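PDB 3RMG: octaprenyl-diphosphate synthase from Bacteroides thetaiotaomicron, which probably catalyses magnesium-dependent prenyl transfer that lengthens isoprenoid diphosphate chains. Local coordinates for residues A[7-12]-A[55-60]; A[210-215]-A[285-290]; A[297-302]-A[316-321]. All coordinates share one frame; numbering follows the deposited sequence.

Contact 1: A[7-12]-A[55-60]; sequences SLIKTP and VLLVAR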
# COMPACT_ATOMS: atom_id res chain seq x y z
N SER A 7 25.37 -22.68 11.59
CA SER A 7 25.05 -22.96 12.99
C SER A 7 25.40 -21.77 13.89
O SER A 7 24.58 -21.34 14.70
CB SER A 7 25.74 -24.24 13.47
OG SER A 7 25.41 -24.51 14.83
N LEU A 8 26.61 -21.22 13.75
CA LEU A 8 27.02 -20.05 14.53
C LEU A 8 26.03 -18.90 14.37
O LEU A 8 25.85 -18.10 15.29
CB LEU A 8 28.41 -19.59 14.13
CG LEU A 8 29.55 -20.56 14.40
CD1 LEU A 8 30.87 -19.98 13.84
CD2 LEU A 8 29.65 -20.81 15.88
N ILE A 9 25.39 -18.84 13.20
CA ILE A 9 24.44 -17.78 12.89
C ILE A 9 23.02 -18.00 13.42
O ILE A 9 22.43 -17.10 14.01
CB ILE A 9 24.35 -17.55 11.37
CG1 ILE A 9 25.65 -16.98 10.81
CG2 ILE A 9 23.17 -16.63 11.05
CD1 ILE A 9 25.69 -17.01 9.27
N LYS A 10 22.48 -19.20 13.21
CA LYS A 10 21.06 -19.46 13.50
C LYS A 10 20.81 -20.11 14.84
O LYS A 10 19.82 -19.81 15.51
CB LYS A 10 20.44 -20.37 12.42
CG LYS A 10 20.72 -19.98 10.98
CD LYS A 10 19.63 -20.52 10.05
CE LYS A 10 20.02 -20.37 8.58
NZ LYS A 10 18.86 -20.54 7.65
N THR A 11 21.69 -21.02 15.23
CA THR A 11 21.46 -21.78 16.46
C THR A 11 21.00 -20.89 17.62
O THR A 11 20.01 -21.20 18.28
CB THR A 11 22.70 -22.61 16.88
OG1 THR A 11 23.08 -23.50 15.82
CG2 THR A 11 22.36 -23.42 18.12
N PRO A 12 21.71 -19.77 17.86
CA PRO A 12 21.43 -18.91 19.01
C PRO A 12 20.06 -18.26 18.92
O PRO A 12 19.55 -17.74 19.92
CB PRO A 12 22.53 -17.84 18.95
CG PRO A 12 23.57 -18.39 18.00
CD PRO A 12 22.80 -19.24 17.03
N VAL A 55 17.21 -9.02 12.14
CA VAL A 55 16.37 -8.43 13.17
C VAL A 55 16.56 -9.16 14.49
O VAL A 55 16.73 -8.53 15.54
CB VAL A 55 14.87 -8.49 12.78
CG1 VAL A 55 14.01 -7.99 13.96
CG2 VAL A 55 14.60 -7.69 11.50
N LEU A 56 16.55 -10.49 14.44
CA LEU A 56 16.69 -11.31 15.63
C LEU A 56 18.06 -11.14 16.26
O LEU A 56 18.16 -10.91 17.48
CB LEU A 56 16.38 -12.78 15.33
CG LEU A 56 15.00 -12.99 14.70
CD1 LEU A 56 14.74 -14.42 14.35
CD2 LEU A 56 13.91 -12.46 15.62
N LEU A 57 19.13 -11.25 15.47
CA LEU A 57 20.47 -11.11 16.05
C LEU A 57 20.66 -9.75 16.71
O LEU A 57 21.16 -9.68 17.84
CB LEU A 57 21.58 -11.39 15.03
CG LEU A 57 21.72 -12.82 14.49
CD1 LEU A 57 22.70 -12.86 13.37
CD2 LEU A 57 22.14 -13.82 15.56
N VAL A 58 20.27 -8.66 16.04
CA VAL A 58 20.46 -7.31 16.61
C VAL A 58 19.72 -7.15 17.94
O VAL A 58 20.25 -6.57 18.88
CB VAL A 58 20.00 -6.18 15.63
CG1 VAL A 58 19.85 -4.82 16.36
CG2 VAL A 58 20.98 -6.05 14.52
N ALA A 59 18.50 -7.66 18.01
CA ALA A 59 17.73 -7.55 19.26
C ALA A 59 18.44 -8.30 20.38
O ALA A 59 18.52 -7.82 21.52
CB ALA A 59 16.30 -8.07 19.07
N ARG A 60 18.99 -9.46 20.03
CA ARG A 60 19.69 -10.28 21.01
C ARG A 60 21.00 -9.64 21.48
O ARG A 60 21.54 -10.00 22.53
CB ARG A 60 19.92 -11.71 20.48
CG ARG A 60 18.64 -12.58 20.50
CD ARG A 60 18.22 -12.99 21.92
NE ARG A 60 19.27 -13.76 22.57
CZ ARG A 60 19.49 -15.06 22.35
NH1 ARG A 60 18.70 -15.74 21.52
NH2 ARG A 60 20.49 -15.68 22.97

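Contact 2: A[210-215]-A[285-290]; sequences FQIKDD and EYACRT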
# COMPACT_ATOMS: atom_id res chain seq x y z
N PHE A 210 25.52 -6.15 0.91
CA PHE A 210 24.58 -7.06 0.30
C PHE A 210 24.23 -6.61 -1.12
O PHE A 210 24.29 -7.40 -2.06
CB PHE A 210 23.32 -7.13 1.17
CG PHE A 210 22.39 -8.24 0.79
CD1 PHE A 210 22.52 -9.50 1.35
CD2 PHE A 210 21.36 -8.01 -0.13
CE1 PHE A 210 21.66 -10.53 1.00
CE2 PHE A 210 20.49 -9.04 -0.48
CZ PHE A 210 20.64 -10.30 0.08
N GLN A 211 23.87 -5.33 -1.27
CA GLN A 211 23.45 -4.81 -2.57
C GLN A 211 24.56 -4.84 -3.62
O GLN A 211 24.32 -5.20 -4.76
CB GLN A 211 22.93 -3.38 -2.44
CG GLN A 211 22.30 -2.88 -3.73
CD GLN A 211 21.27 -3.87 -4.24
OE1 GLN A 211 20.27 -4.15 -3.58
NE2 GLN A 211 21.53 -4.43 -5.42
N ILE A 212 25.76 -4.44 -3.22
CA ILE A 212 26.91 -4.47 -4.11
C ILE A 212 27.24 -5.91 -4.51
O ILE A 212 27.53 -6.18 -5.68
CB ILE A 212 28.13 -3.82 -3.45
CG1 ILE A 212 27.95 -2.31 -3.35
CG2 ILE A 212 29.37 -4.11 -4.25
CD1 ILE A 212 29.06 -1.62 -2.51
N LYS A 213 27.18 -6.83 -3.55
CA LYS A 213 27.33 -8.25 -3.86
C LYS A 213 26.39 -8.68 -4.98
O LYS A 213 26.82 -9.33 -5.93
CB LYS A 213 27.08 -9.11 -2.62
CG LYS A 213 28.33 -9.46 -1.84
CD LYS A 213 29.02 -10.69 -2.41
CE LYS A 213 29.85 -10.35 -3.64
NZ LYS A 213 30.76 -11.47 -4.03
N ASP A 214 25.12 -8.35 -4.84
CA ASP A 214 24.13 -8.68 -5.85
C ASP A 214 24.42 -8.07 -7.21
O ASP A 214 24.19 -8.70 -8.23
CB ASP A 214 22.74 -8.24 -5.40
CG ASP A 214 21.90 -9.39 -4.91
OD1 ASP A 214 22.40 -10.54 -4.92
OD2 ASP A 214 20.73 -9.15 -4.53
N ASP A 215 24.89 -6.83 -7.22
CA ASP A 215 25.19 -6.14 -8.48
C ASP A 215 26.31 -6.86 -9.24
O ASP A 215 26.29 -6.93 -10.47
CB ASP A 215 25.57 -4.68 -8.22
CG ASP A 215 24.39 -3.83 -7.80
OD1 ASP A 215 23.25 -4.32 -7.83
OD2 ASP A 215 24.62 -2.66 -7.44
N GLU A 285 37.17 -6.47 -9.21
CA GLU A 285 38.15 -6.37 -8.13
C GLU A 285 37.88 -5.13 -7.29
O GLU A 285 38.11 -5.12 -6.08
CB GLU A 285 39.58 -6.33 -8.69
CG GLU A 285 39.98 -7.57 -9.48
CD GLU A 285 39.24 -7.70 -10.81
OE1 GLU A 285 39.05 -6.68 -11.50
OE2 GLU A 285 38.83 -8.83 -11.15
N TYR A 286 37.40 -4.08 -7.94
CA TYR A 286 37.16 -2.82 -7.25
C TYR A 286 35.86 -2.82 -6.45
O TYR A 286 35.78 -2.22 -5.37
CB TYR A 286 37.14 -1.67 -8.24
CG TYR A 286 36.67 -0.37 -7.64
CD1 TYR A 286 37.51 0.39 -6.82
CD2 TYR A 286 35.39 0.11 -7.88
CE1 TYR A 286 37.08 1.59 -6.26
CE2 TYR A 286 34.95 1.31 -7.34
CZ TYR A 286 35.80 2.04 -6.54
OH TYR A 286 35.36 3.24 -6.01
N ALA A 287 34.84 -3.48 -6.98
CA ALA A 287 33.57 -3.60 -6.31
C ALA A 287 33.79 -4.45 -5.05
O ALA A 287 33.32 -4.10 -3.97
CB ALA A 287 32.54 -4.22 -7.22
N CYS A 288 34.52 -5.55 -5.21
CA CYS A 288 34.98 -6.38 -4.10
C CYS A 288 35.82 -5.63 -3.05
O CYS A 288 35.70 -5.88 -1.85
CB CYS A 288 35.74 -7.61 -4.61
SG CYS A 288 34.67 -8.97 -5.14
N ARG A 289 36.68 -4.71 -3.50
CA ARG A 289 37.45 -3.91 -2.55
C ARG A 289 36.55 -2.96 -1.75
O ARG A 289 36.79 -2.72 -0.57
CB ARG A 289 38.57 -3.14 -3.25
CG ARG A 289 39.95 -3.77 -3.08
CD ARG A 289 40.80 -3.64 -4.33
NE ARG A 289 40.78 -2.29 -4.90
CZ ARG A 289 40.90 -2.04 -6.20
NH1 ARG A 289 41.05 -3.04 -7.06
NH2 ARG A 289 40.87 -0.78 -6.65
N THR A 290 35.53 -2.44 -2.39
CA THR A 290 34.59 -1.55 -1.74
C THR A 290 33.76 -2.29 -0.67
O THR A 290 33.61 -1.82 0.47
CB THR A 290 33.68 -0.89 -2.79
OG1 THR A 290 34.50 -0.10 -3.66
CG2 THR A 290 32.63 -0.01 -2.14

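Contact 3: A[297-302]-A[316-321]; sequences KAFDLL and TYLDYV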
# COMPACT_ATOMS: atom_id res chain seq x y z
N LYS A 297 34.08 -1.38 8.07
CA LYS A 297 33.35 -0.35 8.80
C LYS A 297 32.37 -1.02 9.77
O LYS A 297 32.20 -0.58 10.91
CB LYS A 297 32.61 0.58 7.84
CG LYS A 297 33.51 1.61 7.14
CD LYS A 297 32.65 2.53 6.29
CE LYS A 297 33.38 3.02 5.04
NZ LYS A 297 34.33 4.12 5.36
N ALA A 298 31.74 -2.09 9.30
CA ALA A 298 30.78 -2.82 10.11
C ALA A 298 31.44 -3.53 11.28
O ALA A 298 30.94 -3.45 12.40
CB ALA A 298 30.00 -3.82 9.25
N PHE A 299 32.56 -4.21 11.02
CA PHE A 299 33.31 -4.91 12.07
C PHE A 299 33.82 -3.93 13.12
O PHE A 299 33.71 -4.17 14.32
CB PHE A 299 34.49 -5.69 11.46
CG PHE A 299 34.10 -7.04 10.91
CD1 PHE A 299 35.06 -8.00 10.65
CD2 PHE A 299 32.78 -7.35 10.67
CE1 PHE A 299 34.70 -9.25 10.16
CE2 PHE A 299 32.42 -8.59 10.18
CZ PHE A 299 33.38 -9.54 9.92
N ASP A 300 34.37 -2.82 12.65
CA ASP A 300 34.83 -1.78 13.54
C ASP A 300 33.68 -1.27 14.41
O ASP A 300 33.88 -0.96 15.57
CB ASP A 300 35.46 -0.64 12.73
CG ASP A 300 36.85 -0.98 12.25
OD1 ASP A 300 37.41 -0.18 11.47
OD2 ASP A 300 37.39 -2.05 12.65
N LEU A 301 32.47 -1.22 13.86
CA LEU A 301 31.32 -0.79 14.65
C LEU A 301 31.04 -1.80 15.75
O LEU A 301 30.82 -1.41 16.90
CB LEU A 301 30.05 -0.66 13.80
CG LEU A 301 29.37 0.67 13.46
CD1 LEU A 301 27.98 0.33 13.00
CD2 LEU A 301 29.31 1.67 14.62
N LEU A 302 31.02 -3.08 15.38
CA LEU A 302 30.78 -4.18 16.34
C LEU A 302 31.84 -4.29 17.45
O LEU A 302 31.55 -4.83 18.52
CB LEU A 302 30.69 -5.52 15.61
CG LEU A 302 29.39 -5.77 14.84
CD1 LEU A 302 29.50 -6.98 13.95
CD2 LEU A 302 28.25 -5.93 15.81
N THR A 316 29.83 -13.72 11.61
CA THR A 316 29.69 -14.83 10.66
C THR A 316 28.62 -14.52 9.61
O THR A 316 28.79 -14.80 8.43
CB THR A 316 29.32 -16.16 11.37
OG1 THR A 316 30.20 -16.38 12.48
CG2 THR A 316 29.43 -17.34 10.41
N TYR A 317 27.50 -13.97 10.03
CA TYR A 317 26.49 -13.49 9.09
C TYR A 317 27.13 -12.58 8.03
O TYR A 317 26.93 -12.75 6.84
CB TYR A 317 25.45 -12.71 9.88
CG TYR A 317 24.30 -12.13 9.09
CD1 TYR A 317 23.08 -12.82 9.00
CD2 TYR A 317 24.39 -10.88 8.51
CE1 TYR A 317 22.01 -12.27 8.31
CE2 TYR A 317 23.32 -10.32 7.81
CZ TYR A 317 22.14 -11.02 7.72
OH TYR A 317 21.08 -10.47 7.04
N LEU A 318 27.93 -11.62 8.48
CA LEU A 318 28.46 -10.64 7.56
C LEU A 318 29.53 -11.27 6.65
O LEU A 318 29.61 -10.93 5.48
CB LEU A 318 28.96 -9.39 8.31
CG LEU A 318 29.38 -8.19 7.45
CD1 LEU A 318 28.48 -8.02 6.23
CD2 LEU A 318 29.39 -6.91 8.26
N ASP A 319 30.31 -12.21 7.18
CA ASP A 319 31.26 -12.95 6.36
C ASP A 319 30.54 -13.76 5.28
O ASP A 319 31.03 -13.89 4.16
CB ASP A 319 32.11 -13.89 7.20
CG ASP A 319 33.25 -13.18 7.89
OD1 ASP A 319 33.73 -13.70 8.92
OD2 ASP A 319 33.68 -12.12 7.41
N TYR A 320 29.39 -14.31 5.64
CA TYR A 320 28.64 -15.18 4.75
C TYR A 320 27.97 -14.36 3.64
O TYR A 320 27.92 -14.80 2.49
CB TYR A 320 27.59 -15.93 5.56
CG TYR A 320 27.01 -17.15 4.89
CD1 TYR A 320 27.55 -18.41 5.12
CD2 TYR A 320 25.90 -17.04 4.06
CE1 TYR A 320 27.01 -19.54 4.52
CE2 TYR A 320 25.35 -18.16 3.45
CZ TYR A 320 25.91 -19.41 3.68
OH TYR A 320 25.38 -20.53 3.08
N VAL A 321 27.47 -13.18 3.98
CA VAL A 321 27.00 -12.24 2.98
C VAL A 321 28.12 -11.97 1.96
O VAL A 321 28.04 -12.38 0.80
CB VAL A 321 26.52 -10.93 3.63
CG1 VAL A 321 26.37 -9.83 2.59
CG2 VAL A 321 25.22 -11.16 4.36

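Contact 1: A[7-12]-A[55-60]
Ile9 and Leu57 mark the closest backbone approach between residues 7-12, which begin on the short helix 5-10, and residues 55-60 on helix 50-62, with their CA atoms 8.4 Å apart. Leu57 bridges this gap with its tip: CG lies beside the backbone N, anti to the carbonyl carbon (chi1 -66°), and carries CD2 to 3.6 Å from Ile9 O. The apolar branches meet more loosely, Leu57 CD1 lying 4.5 Å from Ile9 CG2. Ile13 and Ala313 also touch Leu57, so the leucine packs among several segments.

The polar part of the contact is one bond. Arg60 NH1 donates to Pro12 O at 2.7 Å, with a bent N-H...O angle of 135°. The donor meets the carbonyl at a C=O...N angle of 157°, and the oxygen sits near the guanidinium edge, tilted somewhat out of its plane. Bends at chi2 and chi3 curl the arginine chain, which steers NH1 to the carbonyl. Glu16 forms a further, long and weak ion pair with the same NH1.

Loose packing of Leu57 on the Ile9 backbone and side chain, beside one charge-assisted bond to the Pro12 carbonyl, joins the N-terminal segment to helix 50-62 in the all-helical isoprenoid synthase fold.

Contact 2: A[210-215]-A[285-290]
Ile212 meets Ala287 and Thr290 where helix 193-217 packs against helix 283-302 in the all-alpha isoprenoid synthase fold. The CA atoms of Ile212 and Ala287 lie 7.1 Å apart, a close backbone approach that the small alanine permits.

The interface itself is apolar. Both branches of Ile212 are used: CG2 rests 4.3 Å from Ala287 CB, while CD1 reaches forward to Thr290 CG2 at 3.9 Å. The side chains of Ile212 and Thr290 cross at about a right angle, so they meet methyl to methyl rather than lying alongside. Phe167 of helix 163-172 touches both and closes this buried cluster from another helix.

An aromatic contact flanks the interface: Thr290 OG1 stands 3.8 Å above the plane of the Tyr286 ring, displaced toward its rim.

None of the polar bonds joins the two segments. On residues 210-215, Asp214 and Asp215 open the sequence DDIFD, the second aspartate-rich motif of the family, which in relatives binds diphosphate through magnesium. Asp215 OD1 accepts from Gln211 NE2 at 3.0 Å, the bond lying in the amide plane but meeting the carboxylate from above its plane. Both side chains have further partners on other helices, Asp215 OD2 being hydrogen-bonded to Tyr166 OH and Gln211 OE1 to Thr174 OG1. On the facing helix, with CG2 anti to the backbone N, Thr290 presents its methyl to Ile212 and keeps OG1 beside its own main chain, where it donates to Tyr286 O. With an alanine here both groups are gone, which would probably open a gap beside Ile212 CD1 and leave Tyr286 O with one donor, the main-chain N-H, instead of two. In the structure Thr290 N and OG1 reach Tyr286 O from opposite faces of the carbonyl plane.

Contact 3: A[297-302]-A[316-321]
The Phe299 ring is approached obliquely by two groups, Leu318 CD2 and Asp319 OD2. Its CE2 atom lies 4.0 Å from Leu318 CD2, and CB of the same leucine is equally near. Phe299 CZ comes within 3.6 Å of Asp319 OD2. The Asp319 carboxylate is turned 66° from the ring plane, and the two side chains cross at nearly a right angle.

On the same leucine methyl, Ala298 CB presses against Leu318 CD2 at 3.3 Å, tighter than usual for two carbons. Leu318 gets there because its CG is anti to the backbone N (chi1 -172°), which throws the isobutyl group across the space between the helices. That space is wide: the axes of the two short segments pass 11.3 Å apart and run antiparallel at 178°. The leucine and the phenylalanine ring span it, joining the consecutive helices 283-302 and 309-323 as an antiparallel alpha-alpha hairpin.

Asp319 OD2 also forms a salt bridge with Lys295, which lies just outside residues 297-302, one turn before Phe299 on the same helix. The carboxylate therefore has its charge partner in Lys295 and meets the ring only as a neighbour; between the two segments themselves the chemistry implies apolar packing, centred on Leu318 and bordered by a carboxylate whose charge is answered from outside them.

Overall arrangement
Along the chain the three contacts come in series, each closing before the next opens. Contacts 2 and 3 both use helix 283-302, which meets helix 193-217 in the former and helix 309-323 in the latter; their centres are 15 Å apart. Contact 1, between residues 7-12 and helix 50-62, uses none of these, yet its centre lies 13 Å from that of contact 3, and Ile9 CD1 touches Tyr317 CA at 3.6 Å. Contacts 1 and 2, with centres 25 Å apart, do not touch. Helix 309-323 mediates between them: Thr316 and Tyr317 meet the N-terminal helix, while Val321 packs on Phe210 and Lys213. It thus connects the N-terminal segment with the helix on whose C-terminal end the second aspartate-rich motif begins.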